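Local coordinates for protein putative carboxymuconolactone decarboxylase (Burkholderia xenovorans, PDB 2QEU) that belongs to the carboxymuconolactone decarboxylase family of the AhpD-like clan and may have peroxiredoxin activity, though its own reaction is not established, at residues 15-20 and 42-47; 23-28 and 86-91; 52-57 and 67-72; 63-68 and 93-98; 80-85 and 119-124. One frame throughout, in Å; residues are numbered along the deposited sequence.

Contact 1 (15-20 and 42-47); sequences KQHAAH and TFDAYS
H17 and S47 make the tight part of this contact between helix 10-25 and helix 40-53. The axes of the two short segments stay 10.4 Å apart, and side chains span the gap. CB of S47 sits over the centre of the H17 ring, 3.3 Å from its centroid and 6° off the ring normal. This is a CH-pi contact. CG of H17 lies anti to its carbonyl carbon (chi1 -63°), and the ring beyond it reaches the other helix. The S47 hydroxyl turns to its own helix, where OG of S47 donates to F43 O at 2.8 Å. It is also hydrogen-bonded to OH of Y21. The backbone N of S47 reaches F43 O from the opposite face of the carbonyl plane. The edge of the H17 ring is directed at the F43 face in an offset edge-to-face pair, with the planes perpendicular. I13 and L14 of helix 10-25 and L35 and A36 of helix 30-38 also pack on F43.

The other side is looser. Q16 is exposed and D44 only partly covered. At this margin NE2 of H17 donates to OD1 of D44 over 2.5 Å, at an N-H...O angle of 160°. OD1 lies close to the ring plane and accepts on its anti lone pair. OD2 of D44 makes a long, weak ion pair with R48. The modelled bond is very short, and is consistent with a proton on NE2 of H17. The nearby carboxylate would probably favour a protonated imidazole.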
# COMPACT_ATOMS: atom_id res chain seq x y z
N LYS B 15 25.37 22.86 3.85
CA LYS B 15 26.64 23.08 3.15
C LYS B 15 27.34 21.73 2.88
O LYS B 15 27.87 21.51 1.78
CB LYS B 15 27.57 24.05 3.95
N GLN B 16 27.32 20.84 3.87
CA GLN B 16 27.93 19.51 3.73
C GLN B 16 27.43 18.70 2.52
O GLN B 16 28.19 17.93 1.92
CB GLN B 16 27.69 18.67 4.99
CG GLN B 16 28.87 18.58 5.94
CD GLN B 16 28.65 17.51 7.01
OE1 GLN B 16 27.89 16.54 6.82
NE2 GLN B 16 29.33 17.68 8.14
N HIS B 17 26.15 18.84 2.20
CA HIS B 17 25.54 17.95 1.22
C HIS B 17 25.12 18.67 -0.04
O HIS B 17 24.57 18.04 -0.95
CB HIS B 17 24.33 17.27 1.86
CG HIS B 17 24.70 16.39 3.01
ND1 HIS B 17 25.44 15.24 2.86
CD2 HIS B 17 24.44 16.50 4.34
CE1 HIS B 17 25.61 14.66 4.03
NE2 HIS B 17 25.00 15.40 4.95
N ALA B 18 25.41 19.96 -0.13
CA ALA B 18 24.94 20.75 -1.27
C ALA B 18 25.50 20.24 -2.62
O ALA B 18 24.76 20.18 -3.62
CB ALA B 18 25.28 22.24 -1.08
N ALA B 19 26.77 19.85 -2.63
CA ALA B 19 27.42 19.34 -3.86
C ALA B 19 26.75 18.04 -4.37
O ALA B 19 26.58 17.83 -5.58
CB ALA B 19 28.90 19.13 -3.63
N HIS B 20 26.37 17.18 -3.43
CA HIS B 20 25.64 15.96 -3.76
C HIS B 20 24.32 16.26 -4.47
O HIS B 20 24.03 15.71 -5.54
CB HIS B 20 25.38 15.09 -2.51
CG HIS B 20 24.38 13.99 -2.75
ND1 HIS B 20 24.63 12.94 -3.62
CD2 HIS B 20 23.13 13.80 -2.27
CE1 HIS B 20 23.57 12.14 -3.64
NE2 HIS B 20 22.65 12.64 -2.83
N THR B 42 18.55 14.27 11.25
CA THR B 42 17.93 13.29 10.32
C THR B 42 18.28 13.58 8.87
O THR B 42 18.64 12.68 8.13
CB THR B 42 16.38 13.13 10.53
OG1 THR B 42 16.17 12.39 11.74
CG2 THR B 42 15.69 12.41 9.33
N PHE B 43 18.23 14.86 8.48
CA PHE B 43 18.59 15.25 7.14
C PHE B 43 20.05 14.86 6.85
O PHE B 43 20.33 14.36 5.78
CB PHE B 43 18.35 16.76 6.93
CG PHE B 43 18.93 17.30 5.63
CD1 PHE B 43 18.31 17.07 4.42
CD2 PHE B 43 20.10 18.05 5.64
CE1 PHE B 43 18.84 17.54 3.24
CE2 PHE B 43 20.65 18.52 4.47
CZ PHE B 43 20.02 18.27 3.26
N ASP B 44 20.95 15.06 7.81
CA ASP B 44 22.38 14.75 7.62
C ASP B 44 22.57 13.24 7.39
O ASP B 44 23.17 12.86 6.40
CB ASP B 44 23.24 15.25 8.80
CG ASP B 44 24.74 15.05 8.57
OD1 ASP B 44 25.26 15.25 7.44
OD2 ASP B 44 25.41 14.72 9.56
N ALA B 45 22.01 12.40 8.27
CA ALA B 45 22.18 10.94 8.16
C ALA B 45 21.55 10.41 6.87
O ALA B 45 22.17 9.64 6.14
CB ALA B 45 21.59 10.23 9.37
N TYR B 46 20.35 10.87 6.58
CA TYR B 46 19.66 10.55 5.33
C TYR B 46 20.48 10.96 4.12
O TYR B 46 20.59 10.20 3.17
CB TYR B 46 18.29 11.21 5.26
CG TYR B 46 17.59 10.91 3.98
CD1 TYR B 46 16.97 9.68 3.79
CD2 TYR B 46 17.59 11.83 2.93
CE1 TYR B 46 16.35 9.38 2.62
CE2 TYR B 46 16.95 11.53 1.74
CZ TYR B 46 16.34 10.30 1.59
OH TYR B 46 15.69 9.99 0.43
N SER B 47 21.11 12.14 4.17
CA SER B 47 21.90 12.60 3.01
C SER B 47 23.16 11.74 2.82
O SER B 47 23.56 11.45 1.69
CB SER B 47 22.21 14.09 3.10
OG SER B 47 20.99 14.82 3.14

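Contact 2 (23-28 and 86-91); sequences SDMGGL and VNHTRA
M25, a selenomethionine, lies over one face of the H88 ring and makes the largest share of the contact. Its CE is 4.0 Å from the centroid of the H88 ring and 19° off the normal, a CH-pi contact. The selenium approaches the same ring obliquely, with SE 3.8 Å from CE1 of H88. CE of M25 also touches CB of N87 at 3.5 Å. The chain of M25 bends at chi2 (-78°) and again at chi3 (-84°), which folds CE back over the ring. CB of A91 lies 3.3 Å from D24 O and also touches the selenium of M25.

M25 is the last residue of helix 10-25, and G26 leaves the helix with positive phi. The contact therefore sets the C-terminal end of that helix against the middle of helix 82-94, within the all-helical AhpD-like fold.

Two waters bridge the backbones. One donates to M25 O at 2.6 Å and to N87 O. The other lies between D24 O and A91 O. R90 was modelled in two conformers. In one of them NH1 of R90 donates to OD1 of N87 over 2.7 Å, nearly in the guanidinium plane, and makes a weak bond to the first water.

Further out, H69 positions both polar side chains. ND1 of H88 is hydrogen-bonded to ND1 of H69, and OD1 of D24 to NE2 of H69. OD2 of D24 forms a salt bridge with R50. NE2 of H88 is bonded to a citrate, probably from the crystallisation liquor.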
# COMPACT_ATOMS: atom_id res chain seq x y z
N SER B 23 24.69 17.99 -7.94
CA SER B 23 25.21 17.05 -8.91
C SER B 23 24.16 16.03 -9.30
O SER B 23 23.87 15.82 -10.49
CB SER B 23 26.40 16.32 -8.30
OG SER B 23 26.94 15.37 -9.20
N ASP B 24 23.55 15.45 -8.28
CA ASP B 24 22.62 14.35 -8.51
C ASP B 24 21.28 14.81 -9.02
O ASP B 24 20.72 14.19 -9.97
CB ASP B 24 22.41 13.56 -7.23
CG ASP B 24 21.68 12.28 -7.50
OD1 ASP B 24 22.22 11.45 -8.30
OD2 ASP B 24 20.58 12.15 -6.93
N MSE B 25 20.77 15.88 -8.40
CA MSE B 25 19.39 16.36 -8.59
C MSE B 25 19.20 17.76 -9.15
O MSE B 25 18.06 18.17 -9.42
CB MSE B 25 18.61 16.25 -7.25
CG MSE B 25 18.58 14.84 -6.68
SE MSE B 25 17.26 13.72 -7.63
CE MSE B 25 15.65 14.24 -6.65
N GLY B 26 20.29 18.51 -9.35
CA GLY B 26 20.16 19.89 -9.77
C GLY B 26 19.63 20.81 -8.69
O GLY B 26 19.17 21.91 -9.00
N GLY B 27 19.74 20.40 -7.42
CA GLY B 27 19.22 21.17 -6.29
C GLY B 27 18.51 20.30 -5.22
O GLY B 27 18.36 19.07 -5.39
N LEU B 28 18.12 20.94 -4.12
CA LEU B 28 17.50 20.25 -2.98
C LEU B 28 15.97 20.35 -3.05
O LEU B 28 15.39 21.42 -2.98
CB LEU B 28 18.01 20.86 -1.66
CG LEU B 28 17.69 20.11 -0.37
CD1 LEU B 28 18.31 18.72 -0.42
CD2 LEU B 28 18.14 20.87 0.87
N VAL B 86 9.29 13.50 -11.34
CA VAL B 86 9.86 14.40 -12.31
C VAL B 86 11.33 14.67 -11.92
O VAL B 86 12.18 14.63 -12.78
CB VAL B 86 9.04 15.69 -12.39
CG1 VAL B 86 9.81 16.81 -13.13
CG2 VAL B 86 7.70 15.39 -13.02
N ASN B 87 11.62 14.91 -10.64
CA ASN B 87 13.02 15.12 -10.23
C ASN B 87 13.96 13.96 -10.62
O ASN B 87 15.08 14.20 -11.09
CB ASN B 87 13.14 15.44 -8.72
CG ASN B 87 12.57 16.83 -8.38
OD1 ASN B 87 12.52 17.71 -9.25
ND2 ASN B 87 12.19 17.03 -7.12
N HIS B 88 13.52 12.72 -10.41
CA HIS B 88 14.32 11.56 -10.79
C HIS B 88 14.36 11.32 -12.31
O HIS B 88 15.37 10.80 -12.85
CB HIS B 88 13.89 10.32 -10.00
CG HIS B 88 14.30 10.37 -8.56
ND1 HIS B 88 15.61 10.23 -8.16
CD2 HIS B 88 13.58 10.58 -7.43
CE1 HIS B 88 15.68 10.37 -6.85
NE2 HIS B 88 14.47 10.59 -6.38
N THR B 89 13.30 11.67 -13.03
CA THR B 89 13.32 11.61 -14.50
C THR B 89 14.39 12.57 -15.04
O THR B 89 15.22 12.21 -15.87
CB THR B 89 11.96 11.90 -15.14
OG1 THR B 89 11.06 10.89 -14.72
CG2 THR B 89 12.04 11.92 -16.70
N ARG B 90 14.33 13.82 -14.57
CA ARG B 90 15.33 14.83 -14.90
C ARG B 90 16.75 14.31 -14.60
O ARG B 90 17.62 14.34 -15.47
CB ARG B 90 15.04 16.13 -14.13
CG ARG B 90 15.88 17.32 -14.55
CD ARG B 90 15.62 18.55 -13.66
NE ARG B 90 14.23 19.02 -13.69
CZ ARG B 90 13.36 18.95 -12.68
NH1 ARG B 90 13.71 18.46 -11.50
NH2 ARG B 90 12.12 19.42 -12.83
N ALA B 91 16.96 13.80 -13.39
CA ALA B 91 18.26 13.24 -12.98
C ALA B 91 18.70 12.09 -13.92
O ALA B 91 19.83 12.08 -14.42
CB ALA B 91 18.19 12.78 -11.51
O HOH W 1 21.83 12.84 -12.54
O HOH W 2 16.39 16.65 -10.80

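Contact 3 (52-57 and 67-72); sequences TMLKSE and YKHLIL
L54 is the first residue to leave helical geometry after helix 40-53, and its CA is 6.9 Å from that of K68 on helix 65-79. From there K68 reaches across with an extended chain beyond CG. Its NZ donates to two backbone carbonyls. The bond from NZ of K68 to K55 O is 2.8 Å and lies in the carbonyl plane, on a lone pair. The bond to M53 O is 3.0 Å, with NZ above that carbonyl plane. A water accepts from NZ as well, and has a weak bond to T52 O.

L54 supplies the apolar half. Its CD2 packs on CB of K68 and meets L72 tip to tip, 3.9 Å from CD1 of L72. The same methyl sits over one face of H69, offset toward the rim, 4.2 Å from the ring centroid. This is a CH-pi contact. The polar atoms of that ring are engaged by D24 and H88.

K55 turns outward, and its NZ forms a salt bridge with E41 of the second subunit. K68 ties the carbonyls at and just past the end of helix 40-53 to helix 65-79, next to the buried D24-H69-H88 cluster, within the all-helical AhpD-like fold.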
# COMPACT_ATOMS: atom_id res chain seq x y z
N THR B 52 25.81 7.57 -0.66
CA THR B 52 26.37 6.24 -0.97
C THR B 52 25.46 5.52 -1.99
O THR B 52 25.93 4.98 -3.03
CB THR B 52 26.64 5.39 0.29
OG1 THR B 52 27.16 4.11 -0.11
CG2 THR B 52 25.41 5.17 1.08
N MSE B 53 24.15 5.58 -1.76
CA MSE B 53 23.25 4.82 -2.63
C MSE B 53 23.27 5.30 -4.08
O MSE B 53 23.18 4.49 -4.99
CB MSE B 53 21.84 4.91 -2.12
CG MSE B 53 21.59 4.04 -0.90
SE MSE B 53 19.76 4.38 -0.32
CE MSE B 53 19.61 3.07 1.05
N LEU B 54 23.48 6.60 -4.28
CA LEU B 54 23.43 7.20 -5.60
C LEU B 54 24.85 7.55 -6.13
O LEU B 54 25.03 8.34 -7.08
CB LEU B 54 22.49 8.41 -5.55
CG LEU B 54 21.03 8.04 -5.58
CD1 LEU B 54 20.08 9.21 -5.24
CD2 LEU B 54 20.65 7.42 -6.93
N LYS B 55 25.86 6.93 -5.53
CA LYS B 55 27.23 7.01 -6.04
C LYS B 55 27.26 6.75 -7.55
O LYS B 55 26.58 5.87 -8.09
CB LYS B 55 28.07 5.97 -5.27
CG LYS B 55 29.52 6.07 -5.49
CD LYS B 55 30.31 5.69 -4.23
CE LYS B 55 30.22 4.21 -3.89
NZ LYS B 55 30.49 4.02 -2.43
N SER B 56 28.05 7.55 -8.25
CA SER B 56 28.28 7.36 -9.69
C SER B 56 29.27 6.23 -9.98
O SER B 56 30.01 5.78 -9.11
CB SER B 56 28.83 8.64 -10.31
OG SER B 56 30.10 8.88 -9.77
N GLU B 57 29.26 5.78 -11.22
CA GLU B 57 30.24 4.82 -11.71
C GLU B 57 31.67 5.37 -11.56
O GLU B 57 32.57 4.64 -11.15
CB GLU B 57 29.96 4.50 -13.17
CG GLU B 57 28.77 3.59 -13.38
CD GLU B 57 28.53 3.32 -14.85
OE1 GLU B 57 27.96 4.20 -15.56
OE2 GLU B 57 28.94 2.23 -15.30
N TYR B 67 20.30 4.34 -14.54
CA TYR B 67 19.43 3.23 -14.13
C TYR B 67 19.03 3.27 -12.65
O TYR B 67 17.91 2.87 -12.29
CB TYR B 67 20.04 1.88 -14.54
CG TYR B 67 20.19 1.77 -16.04
CD1 TYR B 67 19.16 2.15 -16.91
CD2 TYR B 67 21.38 1.35 -16.60
CE1 TYR B 67 19.33 2.11 -18.31
CE2 TYR B 67 21.55 1.28 -17.97
CZ TYR B 67 20.55 1.65 -18.83
OH TYR B 67 20.77 1.59 -20.19
N LYS B 68 19.93 3.80 -11.80
CA LYS B 68 19.59 4.08 -10.43
C LYS B 68 18.39 5.02 -10.36
O LYS B 68 17.41 4.76 -9.67
CB LYS B 68 20.76 4.69 -9.67
CG LYS B 68 21.94 3.74 -9.48
CD LYS B 68 22.94 4.27 -8.42
CE LYS B 68 23.99 3.23 -8.15
NZ LYS B 68 24.99 3.73 -7.21
N HIS B 69 18.48 6.13 -11.09
CA HIS B 69 17.35 7.05 -11.12
C HIS B 69 16.11 6.52 -11.83
O HIS B 69 15.00 6.83 -11.39
CB HIS B 69 17.77 8.39 -11.67
CG HIS B 69 18.54 9.21 -10.71
ND1 HIS B 69 17.97 9.86 -9.64
CD2 HIS B 69 19.87 9.47 -10.64
CE1 HIS B 69 18.91 10.50 -8.96
NE2 HIS B 69 20.07 10.30 -9.56
N LEU B 70 16.27 5.67 -12.84
CA LEU B 70 15.12 5.00 -13.42
C LEU B 70 14.39 4.14 -12.36
O LEU B 70 13.17 4.16 -12.30
CB LEU B 70 15.51 4.16 -14.62
CG LEU B 70 14.36 3.42 -15.30
CD1 LEU B 70 13.27 4.35 -15.76
CD2 LEU B 70 14.95 2.60 -16.45
N ILE B 71 15.14 3.39 -11.54
CA ILE B 71 14.50 2.62 -10.46
C ILE B 71 13.68 3.56 -9.54
O ILE B 71 12.54 3.28 -9.23
CB ILE B 71 15.53 1.76 -9.67
CG1 ILE B 71 16.05 0.62 -10.59
CG2 ILE B 71 14.95 1.23 -8.34
CD1 ILE B 71 17.40 -0.05 -10.14
N LEU B 72 14.28 4.71 -9.21
CA LEU B 72 13.59 5.70 -8.36
C LEU B 72 12.37 6.28 -9.04
O LEU B 72 11.34 6.51 -8.39
CB LEU B 72 14.58 6.72 -7.83
CG LEU B 72 15.52 6.13 -6.80
CD1 LEU B 72 16.75 7.08 -6.64
CD2 LEU B 72 14.84 5.85 -5.50
O HOH W 3 26.65 2.57 -5.31

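Contact 4 (63-68 and 93-98); sequences LPLKYK and MNAGLS
K66 has its CG between the backbone N and the carbonyl carbon (chi1 59°), the crowded position, and its chain runs extended from there past A95, G96 and L97. L97 has CG anti to its own N (chi1 -166°). Its chi2 of 81° then sets CD1 against the ring of Y67. The turn that K66 meets is a Schellman motif: past the end of helix 82-94, G96 leaves helical geometry with positive phi and two bonds back into the last turn. It packs on the first turn of helix 65-79.

CB of K66 lies 3.7 Å from A95 O and also touches CB of L97. Further along, CD of K66 is 3.7 Å from the carbonyl carbon of G96. On one flank CB of A95 meets CB of L65 at 4.1 Å. On another, CD1 of L97 touches CE1 of Y67 at 3.7 Å. CG of K66 sits over the centre of the Y67 ring. The hydroxyl of Y67 is bonded to E101, and its ring meets Y67 of the fourth subunit.

No direct hydrogen bond joins the two segments, but waters do. One accepts from K66 N and donates to A95 O. The other accepts from NZ of K66 at 2.9 Å and donates to G96 O, also at 2.9 Å.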
# COMPACT_ATOMS: atom_id res chain seq x y z
N LEU B 63 26.15 -0.06 -10.81
CA LEU B 63 24.91 0.17 -11.56
C LEU B 63 24.95 1.60 -12.08
O LEU B 63 25.15 2.51 -11.30
CB LEU B 63 23.72 -0.02 -10.60
CG LEU B 63 22.29 0.04 -11.16
CD1 LEU B 63 22.07 -1.01 -12.19
CD2 LEU B 63 21.27 -0.05 -10.01
N PRO B 64 24.85 1.80 -13.40
CA PRO B 64 24.88 3.14 -13.96
C PRO B 64 23.85 4.09 -13.32
O PRO B 64 22.72 3.68 -13.03
CB PRO B 64 24.55 2.91 -15.43
CG PRO B 64 25.01 1.52 -15.70
CD PRO B 64 24.75 0.76 -14.45
N LEU B 65 24.28 5.33 -13.10
CA LEU B 65 23.45 6.33 -12.42
C LEU B 65 22.10 6.53 -13.10
O LEU B 65 21.09 6.71 -12.42
CB LEU B 65 24.17 7.68 -12.35
CG LEU B 65 23.59 8.81 -11.50
CD1 LEU B 65 23.28 8.34 -10.06
CD2 LEU B 65 24.56 10.01 -11.51
N LYS B 66 22.10 6.52 -14.42
CA LYS B 66 20.83 6.64 -15.15
C LYS B 66 19.81 5.56 -14.76
O LYS B 66 18.59 5.83 -14.65
CB LYS B 66 21.06 6.64 -16.64
CG LYS B 66 21.74 5.40 -17.21
CD LYS B 66 22.02 5.68 -18.73
CE LYS B 66 22.80 4.56 -19.37
NZ LYS B 66 23.23 4.84 -20.75
N TYR B 67 20.30 4.34 -14.54
CA TYR B 67 19.43 3.23 -14.13
C TYR B 67 19.03 3.27 -12.65
O TYR B 67 17.91 2.87 -12.29
CB TYR B 67 20.04 1.88 -14.54
CG TYR B 67 20.19 1.77 -16.04
CD1 TYR B 67 19.16 2.15 -16.91
CD2 TYR B 67 21.38 1.35 -16.60
CE1 TYR B 67 19.33 2.11 -18.31
CE2 TYR B 67 21.55 1.28 -17.97
CZ TYR B 67 20.55 1.65 -18.83
OH TYR B 67 20.77 1.59 -20.19
N LYS B 68 19.93 3.80 -11.80
CA LYS B 68 19.59 4.08 -10.43
C LYS B 68 18.39 5.02 -10.36
O LYS B 68 17.41 4.76 -9.67
CB LYS B 68 20.76 4.69 -9.67
CG LYS B 68 21.94 3.74 -9.48
CD LYS B 68 22.94 4.27 -8.42
CE LYS B 68 23.99 3.23 -8.15
NZ LYS B 68 24.99 3.73 -7.21
N MSE B 93 17.84 11.45 -16.95
CA MSE B 93 18.07 11.90 -18.33
C MSE B 93 19.33 12.75 -18.39
O MSE B 93 20.10 12.67 -19.35
CB MSE B 93 16.85 12.64 -18.86
CG MSE B 93 15.72 11.69 -19.17
SE MSE B 93 14.10 12.52 -19.77
CE MSE B 93 14.78 13.33 -21.48
N ASN B 94 19.56 13.53 -17.34
CA ASN B 94 20.85 14.21 -17.20
C ASN B 94 22.01 13.23 -17.20
O ASN B 94 23.10 13.58 -17.71
CB ASN B 94 20.87 15.12 -15.95
CG ASN B 94 20.19 16.46 -16.17
OD1 ASN B 94 20.15 16.96 -17.30
ND2 ASN B 94 19.69 17.06 -15.10
N ALA B 95 21.81 12.04 -16.64
CA ALA B 95 22.83 11.00 -16.60
C ALA B 95 22.82 10.08 -17.84
O ALA B 95 23.55 9.08 -17.91
CB ALA B 95 22.71 10.18 -15.27
N GLY B 96 21.99 10.39 -18.83
CA GLY B 96 22.03 9.70 -20.11
C GLY B 96 20.87 8.80 -20.45
O GLY B 96 20.86 8.19 -21.50
N LEU B 97 19.87 8.70 -19.58
CA LEU B 97 18.75 7.83 -19.91
C LEU B 97 17.97 8.39 -21.08
O LEU B 97 17.72 9.58 -21.12
CB LEU B 97 17.82 7.71 -18.72
CG LEU B 97 16.79 6.55 -18.81
CD1 LEU B 97 17.42 5.23 -18.41
CD2 LEU B 97 15.51 6.88 -18.00
N SER B 98 17.59 7.55 -22.03
CA SER B 98 16.70 7.97 -23.12
C SER B 98 15.24 7.93 -22.71
O SER B 98 14.84 7.19 -21.80
CB SER B 98 16.91 7.10 -24.34
OG SER B 98 16.36 5.82 -24.15
O HOH W 4 24.48 7.03 -16.01
O HOH W 5 20.76 5.42 -22.23

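Contact 5 (80-85 and 119-124); sequences DEPIGI and GKTGRK
D80 meets T121 and K120 through every atom from CB outward. Its CB lies 3.5 Å from OG1 of T121. CG is equally close to that hydroxyl and a little farther from NZ of K120. OD1 accepts from OG1 of T121 at 2.8 Å, on its anti side. It also lies 3.4 Å from CB of K120. K120 has two conformers. In one, its NZ makes a salt bridge to OD2 of D80 at 2.9 Å, with the ammonium above the carboxylate plane. That chain bends at chi3 (75°) and crosses D80 at about a right angle.

D80 is the first residue past helix 65-79 and has positive phi, in a Schellman motif. E81 follows as the N-cap of helix 82-94. In one of its two conformers its carboxylate accepts from I83 N and G84 N. The contact thus joins this tight helix-helix turn to the start of helix 122-137.

Beyond the polar cluster, CG2 of T121 packs near P82 N. CD1 of I85 lies 3.7 Å from CA of G122, and CB of P82 is 4.0 Å from NZ of K124. The charges also reach across the assembly. OD2 of D80 forms a salt bridge with R79 of the fifth subunit, and NZ of K120 bonds R79 O of that subunit.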
# COMPACT_ATOMS: atom_id res chain seq x y z
N ASP B 80 3.08 7.20 -5.96
CA ASP B 80 2.38 8.45 -6.33
C ASP B 80 3.06 9.69 -5.79
O ASP B 80 2.44 10.50 -5.06
CB ASP B 80 0.91 8.41 -5.93
CG ASP B 80 0.17 7.32 -6.64
OD1 ASP B 80 0.31 7.16 -7.87
OD2 ASP B 80 -0.58 6.60 -5.95
N GLU B 81 4.35 9.84 -6.07
CA GLU B 81 5.04 11.07 -5.70
C GLU B 81 5.42 11.77 -7.00
O GLU B 81 6.41 11.43 -7.62
CB GLU B 81 6.24 10.86 -4.79
CG GLU B 81 6.40 12.05 -3.79
CD GLU B 81 6.63 13.43 -4.45
OE1 GLU B 81 5.67 14.21 -4.80
OE2 GLU B 81 7.81 13.76 -4.54
N PRO B 82 4.55 12.69 -7.46
CA PRO B 82 4.73 13.39 -8.72
C PRO B 82 5.90 14.38 -8.78
O PRO B 82 6.45 14.63 -9.88
CB PRO B 82 3.39 14.09 -8.89
CG PRO B 82 2.88 14.28 -7.53
CD PRO B 82 3.28 13.06 -6.80
N ILE B 83 6.26 14.98 -7.63
CA ILE B 83 7.41 15.90 -7.61
C ILE B 83 8.68 15.07 -7.76
O ILE B 83 9.50 15.32 -8.63
CB ILE B 83 7.46 16.72 -6.29
CG1 ILE B 83 6.18 17.55 -6.17
CG2 ILE B 83 8.70 17.63 -6.28
CD1 ILE B 83 5.89 18.36 -7.37
N GLY B 84 8.81 14.06 -6.92
CA GLY B 84 9.92 13.14 -7.00
C GLY B 84 10.07 12.45 -8.33
O GLY B 84 11.18 12.31 -8.82
N ILE B 85 8.96 12.04 -8.94
CA ILE B 85 9.04 11.31 -10.21
C ILE B 85 9.67 12.21 -11.30
O ILE B 85 10.53 11.77 -12.07
CB ILE B 85 7.69 10.66 -10.69
CG1 ILE B 85 8.03 9.47 -11.59
CG2 ILE B 85 6.80 11.69 -11.46
CD1 ILE B 85 6.86 8.72 -12.06
N GLY B 119 -1.10 5.13 -14.95
CA GLY B 119 -2.15 6.10 -15.09
C GLY B 119 -2.15 7.24 -14.11
O GLY B 119 -2.53 8.34 -14.44
N LYS B 120 -1.81 6.97 -12.85
CA LYS B 120 -1.86 8.03 -11.84
C LYS B 120 -0.64 8.94 -12.02
O LYS B 120 -0.76 10.09 -12.43
CB LYS B 120 -1.95 7.47 -10.42
CG LYS B 120 -3.26 6.71 -10.10
CD LYS B 120 -3.29 6.13 -8.66
CE LYS B 120 -3.52 7.21 -7.64
NZ LYS B 120 -3.47 6.74 -6.24
N THR B 121 0.54 8.41 -11.75
CA THR B 121 1.75 9.21 -11.65
C THR B 121 2.81 8.85 -12.67
O THR B 121 3.48 9.75 -13.25
CB THR B 121 2.30 9.06 -10.18
OG1 THR B 121 1.25 9.38 -9.25
CG2 THR B 121 3.46 9.95 -9.92
N GLY B 122 2.94 7.57 -13.00
CA GLY B 122 4.02 7.17 -13.91
C GLY B 122 4.04 7.95 -15.23
O GLY B 122 5.08 8.38 -15.75
N ARG B 123 2.86 8.12 -15.83
CA ARG B 123 2.78 8.79 -17.12
C ARG B 123 3.21 10.26 -17.05
O ARG B 123 3.59 10.83 -18.08
CB ARG B 123 1.40 8.63 -17.71
CG ARG B 123 0.30 9.35 -16.98
CD ARG B 123 -1.04 9.01 -17.61
NE ARG B 123 -2.17 9.71 -17.02
CZ ARG B 123 -2.70 10.82 -17.50
NH1 ARG B 123 -2.20 11.43 -18.57
NH2 ARG B 123 -3.76 11.32 -16.89
N LYS B 124 3.14 10.87 -15.86
CA LYS B 124 3.57 12.29 -15.75
C LYS B 124 5.09 12.43 -16.03
O LYS B 124 5.57 13.46 -16.59
CB LYS B 124 3.25 12.79 -14.34
CG LYS B 124 1.79 12.75 -13.92
CD LYS B 124 1.60 13.30 -12.50
CE LYS B 124 0.13 13.58 -12.24
NZ LYS B 124 -0.12 13.90 -10.84

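How the contacts relate
Contacts 2 and 3 lie 11 Å apart between centres and meet at the polar core: NE2 of H69 is 2.7 Å from OD1 of D24, and ND1 of H69 is 2.8 Å from ND1 of H88. A citrate near H88 may mark a pocket there. Contact 4 shares Y67 and K68 with contact 3, and its centre is 8 Å away; both touch the fourth subunit. Contact 1 is linked to contact 2 by helix 10-25 and by F43 packing on L28. Contact 5 lies at the start of helix 82-94, whose far end contact 4 uses. It is on the opposite side of the chain's centre from contact 1, with about 25 Å between centres.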